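PDB 7CTQ: peptidyl tryptophan dihydroxylase from Pseudomonas putida, which uses FAD to dihydroxylate a peptidyl tryptophan, a step essential for biogenesis of the tryptophylquinone cofactor of quinohemoprotein amine dehydrogenase. Local coordinates for residues A[173-178]-A[184-189]; A[41-46]-A[193-198]; A[163-168]-A[217-222]. All coordinates share one frame; numbering follows the deposited sequence.

Contact 1 (A[173-178]-A[184-189])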
loop_
_atom_site.group_PDB
_atom_site.type_symbol
_atom_site.label_atom_id
_atom_site.label_comp_id
_atom_site.label_asym_id
_atom_site.label_seq_id
_atom_site.Cartn_x
_atom_site.Cartn_y
_atom_site.Cartn_z
ATOM N N ALA A 173 -5.976 0.403 -24.850
ATOM C CA ALA A 173 -6.243 -0.947 -24.364
ATOM C C ALA A 173 -5.213 -1.310 -23.298
ATOM O O ALA A 173 -4.215 -0.611 -23.094
ATOM C CB ALA A 173 -6.223 -1.972 -25.503
ATOM N N SER A 174 -5.475 -2.421 -22.620
ATOM C CA SER A 174 -4.530 -2.995 -21.671
ATOM C C SER A 174 -4.768 -4.498 -21.631
ATOM O O SER A 174 -5.774 -4.998 -22.146
ATOM C CB SER A 174 -4.671 -2.357 -20.287
ATOM O OG SER A 174 -5.911 -2.693 -19.685
ATOM N N ALA A 175 -3.822 -5.228 -21.036
ATOM C CA ALA A 175 -3.986 -6.675 -20.939
ATOM C C ALA A 175 -3.112 -7.245 -19.830
ATOM O O ALA A 175 -2.110 -6.645 -19.420
ATOM C CB ALA A 175 -3.667 -7.376 -22.263
ATOM N N VAL A 176 -3.520 -8.427 -19.359
ATOM C CA VAL A 176 -2.779 -9.250 -18.406
ATOM C C VAL A 176 -2.770 -10.674 -18.939
ATOM O O VAL A 176 -3.815 -11.187 -19.353
ATOM C CB VAL A 176 -3.403 -9.231 -16.996
ATOM C CG1 VAL A 176 -2.369 -9.658 -15.939
ATOM C CG2 VAL A 176 -3.984 -7.874 -16.677
ATOM N N GLU A 177 -1.598 -11.312 -18.939
ATOM C CA GLU A 177 -1.529 -12.720 -19.306
ATOM C C GLU A 177 -0.589 -13.450 -18.359
ATOM O O GLU A 177 0.489 -12.951 -18.010
ATOM C CB GLU A 177 -1.089 -12.943 -20.767
ATOM C CG GLU A 177 0.307 -12.458 -21.113
ATOM C CD GLU A 177 0.754 -12.841 -22.532
ATOM O OE1 GLU A 177 0.308 -13.876 -23.079
ATOM O OE2 GLU A 177 1.570 -12.089 -23.101
ATOM N N SER A 178 -1.034 -14.624 -17.932
ATOM C CA SER A 178 -0.208 -15.554 -17.185
ATOM C C SER A 178 0.777 -16.234 -18.132
ATOM O O SER A 178 0.386 -16.771 -19.176
ATOM C CB SER A 178 -1.104 -16.580 -16.487
ATOM O OG SER A 178 -0.486 -17.847 -16.377
ATOM N N ALA A 184 2.595 -10.997 -17.139
ATOM C CA ALA A 184 2.879 -9.727 -17.786
ATOM C C ALA A 184 1.658 -8.819 -17.734
ATOM O O ALA A 184 0.517 -9.280 -17.821
ATOM C CB ALA A 184 3.329 -9.932 -19.250
ATOM N N TRP A 185 1.919 -7.527 -17.582
ATOM C CA TRP A 185 0.918 -6.481 -17.697
ATOM C C TRP A 185 1.344 -5.540 -18.815
ATOM O O TRP A 185 2.520 -5.169 -18.903
ATOM C CB TRP A 185 0.790 -5.712 -16.387
ATOM C CG TRP A 185 0.237 -4.334 -16.516
ATOM C CD1 TRP A 185 0.927 -3.158 -16.431
ATOM C CD2 TRP A 185 -1.134 -3.982 -16.728
ATOM N NE1 TRP A 185 0.070 -2.095 -16.581
ATOM C CE2 TRP A 185 -1.201 -2.573 -16.761
ATOM C CE3 TRP A 185 -2.311 -4.723 -16.890
ATOM C CZ2 TRP A 185 -2.400 -1.888 -16.952
ATOM C CZ3 TRP A 185 -3.501 -4.043 -17.084
ATOM C CH2 TRP A 185 -3.537 -2.638 -17.107
ATOM N N MET A 186 0.393 -5.140 -19.660
ATOM C CA MET A 186 0.715 -4.254 -20.774
ATOM C C MET A 186 -0.409 -3.251 -21.008
ATOM O O MET A 186 -1.585 -3.539 -20.764
ATOM C CB MET A 186 0.983 -5.043 -22.066
ATOM C CG MET A 186 -0.201 -5.864 -22.519
ATOM S SD MET A 186 0.256 -7.085 -23.751
ATOM C CE MET A 186 0.623 -8.516 -22.730
ATOM N N ALA A 187 -0.032 -2.071 -21.506
ATOM C CA ALA A 187 -0.995 -1.004 -21.728
ATOM C C ALA A 187 -0.574 -0.145 -22.913
ATOM O O ALA A 187 0.615 0.024 -23.197
ATOM C CB ALA A 187 -1.152 -0.125 -20.487
ATOM N N ARG A 188 -1.572 0.423 -23.582
ATOM C CA ARG A 188 -1.354 1.346 -24.687
ATOM C C ARG A 188 -2.264 2.545 -24.475
ATOM O O ARG A 188 -3.490 2.401 -24.481
ATOM C CB ARG A 188 -1.640 0.664 -26.026
ATOM C CG ARG A 188 -1.366 1.512 -27.238
ATOM C CD ARG A 188 -2.020 0.893 -28.446
ATOM N NE ARG A 188 -1.627 1.582 -29.668
ATOM C CZ ARG A 188 -2.072 1.258 -30.875
ATOM N NH1 ARG A 188 -2.928 0.250 -31.011
ATOM N NH2 ARG A 188 -1.663 1.938 -31.943
ATOM N N LEU A 189 -1.670 3.715 -24.255
ATOM C CA LEU A 189 -2.457 4.902 -23.979
ATOM C C LEU A 189 -3.042 5.463 -25.274
ATOM O O LEU A 189 -2.676 5.061 -26.385
ATOM C CB LEU A 189 -1.610 5.956 -23.272
ATOM C CG LEU A 189 -1.105 5.603 -21.873
ATOM C CD1 LEU A 189 -0.008 6.567 -21.461
ATOM C CD2 LEU A 189 -2.247 5.651 -20.887
#

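Contact 2 (A[41-46]-A[193-198]). With FAD (flavin-adenine dinucleotide), chain C.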
loop_
_atom_site.group_PDB
_atom_site.type_symbol
_atom_site.label_atom_id
_atom_site.label_comp_id
_atom_site.label_asym_id
_atom_site.label_seq_id
_atom_site.Cartn_x
_atom_site.Cartn_y
_atom_site.Cartn_z
ATOM N N ALA A 41 8.365 7.078 -17.427
ATOM C CA ALA A 41 6.966 6.927 -17.810
ATOM C C ALA A 41 6.450 5.587 -17.300
ATOM O O ALA A 41 6.864 4.530 -17.786
ATOM C CB ALA A 41 6.830 7.032 -19.325
ATOM N N ALA A 42 5.562 5.620 -16.311
ATOM C CA ALA A 42 4.924 4.414 -15.803
ATOM C C ALA A 42 3.421 4.617 -15.814
ATOM O O ALA A 42 2.933 5.645 -15.337
ATOM C CB ALA A 42 5.399 4.085 -14.388
ATOM N N VAL A 43 2.686 3.654 -16.362
ATOM C CA VAL A 43 1.233 3.657 -16.276
ATOM C C VAL A 43 0.788 2.384 -15.578
ATOM O O VAL A 43 1.288 1.290 -15.868
ATOM C CB VAL A 43 0.553 3.817 -17.649
ATOM C CG1 VAL A 43 1.195 4.966 -18.404
ATOM C CG2 VAL A 43 0.562 2.514 -18.456
ATOM N N GLU A 44 -0.140 2.540 -14.645
ATOM C CA GLU A 44 -0.577 1.478 -13.765
ATOM C C GLU A 44 -2.059 1.232 -13.975
ATOM O O GLU A 44 -2.789 2.100 -14.458
ATOM C CB GLU A 44 -0.294 1.845 -12.306
ATOM C CG GLU A 44 1.177 1.753 -11.938
ATOM C CD GLU A 44 1.531 2.532 -10.689
ATOM O OE1 GLU A 44 2.697 2.433 -10.243
ATOM O OE2 GLU A 44 0.656 3.249 -10.157
ATOM N N GLY A 45 -2.494 0.023 -13.626
ATOM C CA GLY A 45 -3.906 -0.304 -13.621
ATOM C C GLY A 45 -4.518 0.071 -12.284
ATOM O O GLY A 45 -3.981 -0.273 -11.227
ATOM N N VAL A 46 -5.635 0.794 -12.333
ATOM C CA VAL A 46 -6.334 1.215 -11.126
ATOM C C VAL A 46 -7.778 0.741 -11.201
ATOM O O VAL A 46 -8.381 0.682 -12.277
ATOM C CB VAL A 46 -6.267 2.747 -10.912
ATOM C CG1 VAL A 46 -4.851 3.168 -10.513
ATOM C CG2 VAL A 46 -6.734 3.499 -12.161
ATOM N N ARG A 193 1.468 6.103 -26.236
ATOM C CA ARG A 193 2.494 5.592 -25.331
ATOM C C ARG A 193 2.190 4.147 -24.955
ATOM O O ARG A 193 1.041 3.785 -24.694
ATOM C CB ARG A 193 2.590 6.459 -24.075
ATOM C CG ARG A 193 3.391 7.745 -24.279
ATOM C CD ARG A 193 3.556 8.529 -22.982
ATOM N NE ARG A 193 2.274 8.935 -22.414
ATOM C CZ ARG A 193 2.141 9.841 -21.449
ATOM N NH1 ARG A 193 3.212 10.440 -20.947
ATOM N NH2 ARG A 193 0.936 10.149 -20.989
ATOM N N CYS A 194 3.225 3.313 -24.957
ATOM C CA CYS A 194 3.067 1.883 -24.745
ATOM C C CYS A 194 3.919 1.428 -23.571
ATOM O O CYS A 194 4.990 1.984 -23.296
ATOM C CB CYS A 194 3.443 1.090 -25.989
ATOM S SG CYS A 194 2.366 1.422 -27.376
ATOM N N TYR A 195 3.430 0.380 -22.910
ATOM C CA TYR A 195 3.934 -0.101 -21.631
ATOM C C TYR A 195 3.850 -1.619 -21.627
ATOM O O TYR A 195 2.823 -2.186 -22.009
ATOM C CB TYR A 195 3.103 0.496 -20.482
ATOM C CG TYR A 195 3.555 0.159 -19.072
ATOM C CD1 TYR A 195 4.208 1.104 -18.287
ATOM C CD2 TYR A 195 3.296 -1.086 -18.514
ATOM C CE1 TYR A 195 4.607 0.810 -16.987
ATOM C CE2 TYR A 195 3.697 -1.389 -17.221
ATOM C CZ TYR A 195 4.356 -0.441 -16.467
ATOM O OH TYR A 195 4.755 -0.744 -15.186
ATOM N N TRP A 196 4.930 -2.280 -21.219
ATOM C CA TRP A 196 4.885 -3.726 -21.023
ATOM C C TRP A 196 5.805 -4.070 -19.865
ATOM O O TRP A 196 6.960 -3.626 -19.826
ATOM C CB TRP A 196 5.299 -4.481 -22.288
ATOM C CG TRP A 196 5.367 -5.989 -22.181
ATOM C CD1 TRP A 196 4.371 -6.879 -22.467
ATOM C CD2 TRP A 196 6.511 -6.772 -21.814
ATOM N NE1 TRP A 196 4.822 -8.172 -22.290
ATOM C CE2 TRP A 196 6.136 -8.127 -21.895
ATOM C CE3 TRP A 196 7.817 -6.454 -21.425
ATOM C CZ2 TRP A 196 7.017 -9.162 -21.597
ATOM C CZ3 TRP A 196 8.689 -7.486 -21.127
ATOM C CH2 TRP A 196 8.289 -8.815 -21.217
ATOM N N GLN A 197 5.288 -4.855 -18.928
ATOM C CA GLN A 197 5.985 -5.117 -17.676
ATOM C C GLN A 197 5.758 -6.568 -17.299
ATOM O O GLN A 197 4.613 -7.009 -17.155
ATOM C CB GLN A 197 5.503 -4.166 -16.580
ATOM C CG GLN A 197 5.463 -4.735 -15.182
ATOM C CD GLN A 197 4.451 -4.012 -14.323
ATOM O OE1 GLN A 197 4.555 -2.795 -14.109
ATOM N NE2 GLN A 197 3.444 -4.748 -13.849
ATOM N N VAL A 198 6.841 -7.319 -17.186
ATOM C CA VAL A 198 6.758 -8.736 -16.886
ATOM C C VAL A 198 7.351 -8.930 -15.505
ATOM O O VAL A 198 8.353 -8.296 -15.148
ATOM C CB VAL A 198 7.458 -9.615 -17.940
ATOM C CG1 VAL A 198 8.981 -9.421 -17.911
ATOM C CG2 VAL A 198 7.076 -11.069 -17.740
HETATM P PA FAD C . 5.728 6.602 -4.634
HETATM O O1A FAD C . 4.453 6.650 -5.379
HETATM O O2A FAD C . 6.804 5.783 -5.332
HETATM O O5B FAD C . 6.162 8.061 -4.281
HETATM C C5B FAD C . 7.521 8.376 -3.922
HETATM C C4B FAD C . 7.771 9.786 -4.390
HETATM O O4B FAD C . 9.035 10.244 -3.856
HETATM C C3B FAD C . 7.844 9.981 -5.908
HETATM O O3B FAD C . 7.218 11.208 -6.276
HETATM C C2B FAD C . 9.353 9.976 -6.183
HETATM O O2B FAD C . 9.723 10.756 -7.319
HETATM C C1B FAD C . 9.875 10.650 -4.914
HETATM N N9A FAD C . 11.259 10.385 -4.548
HETATM C C8A FAD C . 11.969 9.222 -4.646
HETATM N N7A FAD C . 13.205 9.299 -4.217
HETATM C C5A FAD C . 13.325 10.624 -3.840
HETATM C C6A FAD C . 14.399 11.372 -3.317
HETATM N N6A FAD C . 15.607 10.868 -3.072
HETATM N N1A FAD C . 14.187 12.685 -3.037
HETATM C C2A FAD C . 12.978 13.202 -3.277
HETATM N N3A FAD C . 11.897 12.588 -3.771
HETATM C C4A FAD C . 12.132 11.299 -4.030
HETATM N N1 FAD C . -0.121 0.255 -7.912
HETATM C C2 FAD C . -1.365 0.311 -8.476
HETATM O O2 FAD C . -2.316 0.841 -7.899
HETATM N N3 FAD C . -1.573 -0.225 -9.730
HETATM C C4 FAD C . -0.622 -0.839 -10.519
HETATM O O4 FAD C . -0.925 -1.269 -11.630
HETATM C C4X FAD C . 0.694 -0.898 -9.915
HETATM N N5 FAD C . 1.655 -1.471 -10.591
HETATM C C5X FAD C . 2.913 -1.529 -10.014
HETATM C C6 FAD C . 3.949 -2.144 -10.719
HETATM C C7 FAD C . 5.226 -2.242 -10.176
HETATM C C7M FAD C . 6.320 -2.909 -10.966
HETATM C C8 FAD C . 5.476 -1.719 -8.898
HETATM C C8M FAD C . 6.849 -1.800 -8.285
HETATM C C9 FAD C . 4.448 -1.101 -8.194
HETATM C C9A FAD C . 3.172 -1.008 -8.738
HETATM N N10 FAD C . 2.113 -0.382 -8.050
HETATM C C10 FAD C . 0.850 -0.325 -8.604
HETATM C "C1'" FAD C . 2.316 0.137 -6.696
HETATM C "C2'" FAD C . 2.403 1.652 -6.613
HETATM O "O2'" FAD C . 3.345 2.173 -7.551
HETATM C "C3'" FAD C . 2.828 2.026 -5.194
HETATM O "O3'" FAD C . 2.021 1.277 -4.292
HETATM C "C4'" FAD C . 2.702 3.501 -4.829
HETATM O "O4'" FAD C . 3.149 4.341 -5.898
HETATM C "C5'" FAD C . 3.470 3.808 -3.565
HETATM O "O5'" FAD C . 3.161 5.149 -3.158
HETATM P P FAD C . 4.182 5.994 -2.339
HETATM O O1P FAD C . 4.450 5.228 -1.034
HETATM O O2P FAD C . 3.715 7.402 -2.205
HETATM O O3P FAD C . 5.502 5.922 -3.217
#

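Contact 3 (A[163-168]-A[217-222])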
loop_
_atom_site.group_PDB
_atom_site.type_symbol
_atom_site.label_atom_id
_atom_site.label_comp_id
_atom_site.label_asym_id
_atom_site.label_seq_id
_atom_site.Cartn_x
_atom_site.Cartn_y
_atom_site.Cartn_z
ATOM N N ASN A 163 9.263 -2.478 -20.542
ATOM C CA ASN A 163 9.570 -1.868 -21.832
ATOM C C ASN A 163 8.609 -0.713 -22.066
ATOM O O ASN A 163 7.401 -0.847 -21.833
ATOM C CB ASN A 163 9.453 -2.874 -22.977
ATOM C CG ASN A 163 10.719 -3.699 -23.184
ATOM O OD1 ASN A 163 10.641 -4.858 -23.572
ATOM N ND2 ASN A 163 11.885 -3.097 -22.952
ATOM N N VAL A 164 9.145 0.419 -22.519
ATOM C CA VAL A 164 8.361 1.615 -22.800
ATOM C C VAL A 164 8.734 2.104 -24.191
ATOM O O VAL A 164 9.920 2.240 -24.501
ATOM C CB VAL A 164 8.618 2.723 -21.762
ATOM C CG1 VAL A 164 7.869 3.978 -22.156
ATOM C CG2 VAL A 164 8.199 2.264 -20.364
ATOM N N TRP A 165 7.734 2.368 -25.024
ATOM C CA TRP A 165 7.992 2.833 -26.383
ATOM C C TRP A 165 6.776 3.606 -26.880
ATOM O O TRP A 165 5.751 3.700 -26.195
ATOM C CB TRP A 165 8.336 1.665 -27.311
ATOM C CG TRP A 165 7.203 0.732 -27.573
ATOM C CD1 TRP A 165 6.441 0.668 -28.702
ATOM C CD2 TRP A 165 6.710 -0.292 -26.700
ATOM N NE1 TRP A 165 5.501 -0.326 -28.588
ATOM C CE2 TRP A 165 5.643 -0.931 -27.367
ATOM C CE3 TRP A 165 7.058 -0.723 -25.411
ATOM C CZ2 TRP A 165 4.916 -1.982 -26.788
ATOM C CZ3 TRP A 165 6.340 -1.766 -24.843
ATOM C CH2 TRP A 165 5.281 -2.383 -25.529
ATOM N N GLN A 166 6.896 4.149 -28.091
ATOM C CA GLN A 166 5.878 4.994 -28.699
ATOM C C GLN A 166 5.275 4.297 -29.912
ATOM O O GLN A 166 5.990 3.681 -30.706
ATOM C CB GLN A 166 6.471 6.345 -29.107
ATOM C CG GLN A 166 5.480 7.323 -29.728
ATOM C CD GLN A 166 4.502 7.901 -28.719
ATOM O OE1 GLN A 166 4.896 8.350 -27.641
ATOM N NE2 GLN A 166 3.216 7.881 -29.057
ATOM N N ALA A 167 3.957 4.389 -30.046
ATOM C CA ALA A 167 3.255 3.799 -31.177
ATOM C C ALA A 167 2.214 4.801 -31.666
ATOM O O ALA A 167 2.210 5.969 -31.260
ATOM C CB ALA A 167 2.633 2.452 -30.796
ATOM N N ALA A 168 1.322 4.328 -32.542
ATOM C CA ALA A 168 0.308 5.194 -33.139
ATOM C C ALA A 168 -0.769 5.532 -32.116
ATOM O O ALA A 168 -1.278 4.630 -31.438
ATOM C CB ALA A 168 -0.326 4.522 -34.355
ATOM N N ALA A 217 12.694 -10.806 -26.704
ATOM C CA ALA A 217 12.245 -12.155 -27.030
ATOM C C ALA A 217 10.913 -12.486 -26.368
ATOM O O ALA A 217 10.065 -13.157 -26.976
ATOM C CB ALA A 217 13.309 -13.178 -26.643
ATOM N N ARG A 218 10.707 -12.038 -25.118
ATOM C CA ARG A 218 9.440 -12.315 -24.438
ATOM C C ARG A 218 8.279 -11.583 -25.103
ATOM O O ARG A 218 7.205 -12.170 -25.316
ATOM C CB ARG A 218 9.540 -11.941 -22.952
ATOM C CG ARG A 218 10.223 -13.011 -22.112
ATOM C CD ARG A 218 9.896 -12.849 -20.630
ATOM N NE ARG A 218 10.624 -13.805 -19.807
ATOM C CZ ARG A 218 10.110 -14.935 -19.329
ATOM N NH1 ARG A 218 8.849 -15.271 -19.577
ATOM N NH2 ARG A 218 10.873 -15.735 -18.605
ATOM N N ARG A 219 8.470 -10.302 -25.443
ATOM C CA ARG A 219 7.423 -9.571 -26.154
ATOM C C ARG A 219 7.156 -10.185 -27.521
ATOM O O ARG A 219 5.995 -10.329 -27.931
ATOM C CB ARG A 219 7.801 -8.095 -26.286
ATOM C CG ARG A 219 7.772 -7.351 -24.972
ATOM C CD ARG A 219 8.411 -5.997 -25.106
ATOM N NE ARG A 219 7.667 -5.193 -26.038
ATOM C CZ ARG A 219 8.190 -4.271 -26.827
ATOM N NH1 ARG A 219 9.488 -4.000 -26.810
ATOM N NH2 ARG A 219 7.385 -3.618 -27.639
ATOM N N ALA A 220 8.214 -10.582 -28.235
ATOM C CA ALA A 220 8.033 -11.208 -29.542
ATOM C C ALA A 220 7.286 -12.531 -29.455
ATOM O O ALA A 220 6.705 -12.971 -30.453
ATOM C CB ALA A 220 9.391 -11.429 -30.210
ATOM N N ASP A 221 7.283 -13.175 -28.295
ATOM C CA ASP A 221 6.648 -14.471 -28.158
ATOM C C ASP A 221 5.180 -14.374 -27.770
ATOM O O ASP A 221 4.512 -15.408 -27.673
ATOM C CB ASP A 221 7.405 -15.320 -27.126
ATOM C CG ASP A 221 8.785 -15.767 -27.620
ATOM O OD1 ASP A 221 9.156 -15.456 -28.782
ATOM O OD2 ASP A 221 9.508 -16.426 -26.832
ATOM N N SER A 222 4.650 -13.175 -27.570
ATOM C CA SER A 222 3.311 -13.002 -27.019
ATOM C C SER A 222 2.324 -12.607 -28.111
ATOM O O SER A 222 2.462 -11.536 -28.715
ATOM C CB SER A 222 3.312 -11.948 -25.911
ATOM O OG SER A 222 1.981 -11.640 -25.525
HETATM O O HOH W 1 12.015 -5.090 -26.617
#

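Contact 1 (A[173-178]-A[184-189])
Trp185 lies across the neighbouring strand with the six-membered part of its indole, and tracing it from CB outward shows how one side chain can span several residues of a partner strand. CB leaves the backbone with CG anti to the backbone N (chi1 157°), a setting that carries the ring over toward 173-178. CD2 lies within 3.9 Å of Ala175 O, and the next atom, CE3, approaches both Ala175 O, which stands oblique to the ring at 3.2 Å, and Val176 CG2, which meets the ring edge in plane at 3.6 Å. CZ3 continues past the same two residues toward Ser174, and the far corner, CH2, ends against Ser174 CB at 3.4 Å, with CZ2 still near that carbon. The hydroxyl of Ser174 also borders this corner; it is hydrogen-bonded to Thr71 O and, weakly, to Arg72 NE. On the pyrrole side, CD1 packs on Tyr195, whose ring plane is turned by about 60°.

The frame beneath is an antiparallel beta hairpin, strands 173-179 and 182-188, whose short segments run at 172° to each other. Ala173 with Arg188, Ala175 with Met186 and Glu177 with Ala184 are hydrogen-bonded pairs; Ala175 N to Met186 O measures 2.8 Å. Ser174 with Ala187 and Val176 with Trp185 are the alternating non-hydrogen-bonded pairs, on the face that carries the indole.

On the other face, Met186 lays CG against Ala175 CB at 3.8 Å. Its chain then bends at chi3 and brings CE to Glu177 OE2, an oxygen hydrogen-bonded to Ser222 OG. Helix 223-228 packs over this face through Leu224, Val225 and Leu228.

Contact 2 (A[41-46]-A[193-198])
Tyr195, in the conformer described (one of two modelled), spreads its ring beneath the backbone of Val43, whose carbonyl oxygen sits over the ring centre, 3.5 Å above the plane. The ring reaches this place because CG is anti to the backbone N (chi1 -176°). Its CE1 lies 3.5 Å from Val43 N, and the edge passes near Ala42 CA. At the base of the ring, Val43 CG2 packs on Tyr195 CB at 3.8 Å. No hydrogen bond joins the segments, and the buried Val43 O has no hydrogen-bonding partner in the model.

One residue on, the strand turns to the cofactor. Glu44 lies over one face of the isoalloxazine, CB and CG above the C4/C4X region and CD farther along, near C10. Its OE1 accepts a hydrogen bond of 2.8 Å from the ribityl O2' of FAD, and OE2 forms a salt bridge with Arg91. With the carboxylate gone, as in an alanine here, O2' would probably lose its acceptor and Arg91 this salt bridge, and the flavin face under CG and CD would be uncovered. Gly45 grips the flavin rim by two backbone bonds: its N donates to FAD O4, and its O accepts from FAD N3, also at 2.8 Å. Strand 43-46, paired with 87-90 in the mixed sheet, thus supplies Glu44 and Gly45 to the isoalloxazine end of the FAD pocket, and Gln197 joins them from strand 193-201.

Contact 3 (A[163-168]-A[217-222])
Arg219 sends its guanidinium over one face of the Trp165 indole in a cation-pi contact, with CZ 3.7 Å from the centroid of the six-membered ring and only 14° off the ring normal. The bend at chi3 turns the guanidinium out of line with the extended part of the chain. The planes are not parallel but inclined by 34°, so NH2 dips nearest, 3.1 Å from Trp165 CZ2. On the same arginine, CD is modelled very tightly against Asn163 OD1, at a separation whose exact length is doubtful. A water links that oxygen to Arg219 NH1 through two weak hydrogen bonds, whereas Arg219 NE is buried without a hydrogen-bonding partner in the model.

Further out, the tryptophan is fixed through its pyrrole N-H: Trp165 NE1 is hydrogen-bonded to Ala231 O, and the ring of Phe229 meets the indole with the planes about 55° apart. Asn163 is held likewise, its ND2 bonding to Glu238 O.

Leu234 and Ala237 add to the packing round Arg219, as does Trp196. The contact therefore joins the last turn of helix 208-220 to strand 158-166, which runs between strands 193-201 and 238-243 of the mixed sheet.

Read from the N terminus, the chain first lays down 41-46 beside the flavin, and contact 2 closes its long loop only when strand 193-201 arrives. Within that span begins contact 3, whose segment 163-168, on strand 158-166, waits for helix 208-220; since the helix follows strand 193-201, contacts 2 and 3 cross. Contact 1, a local hairpin, lies wholly within both loops. Strands 182-188 and 193-201 are neighbours, with Trp185 N to Gln197 O and Ala187 O to Tyr195 N as probable hydrogen bonds, and 193-201 in turn pairs with 158-166. The sheet thus runs from hairpin to helix-covered strand, while strand 43-46, in the same branched sheet, and Gln197 of strand 193-201 bring it to the flavin.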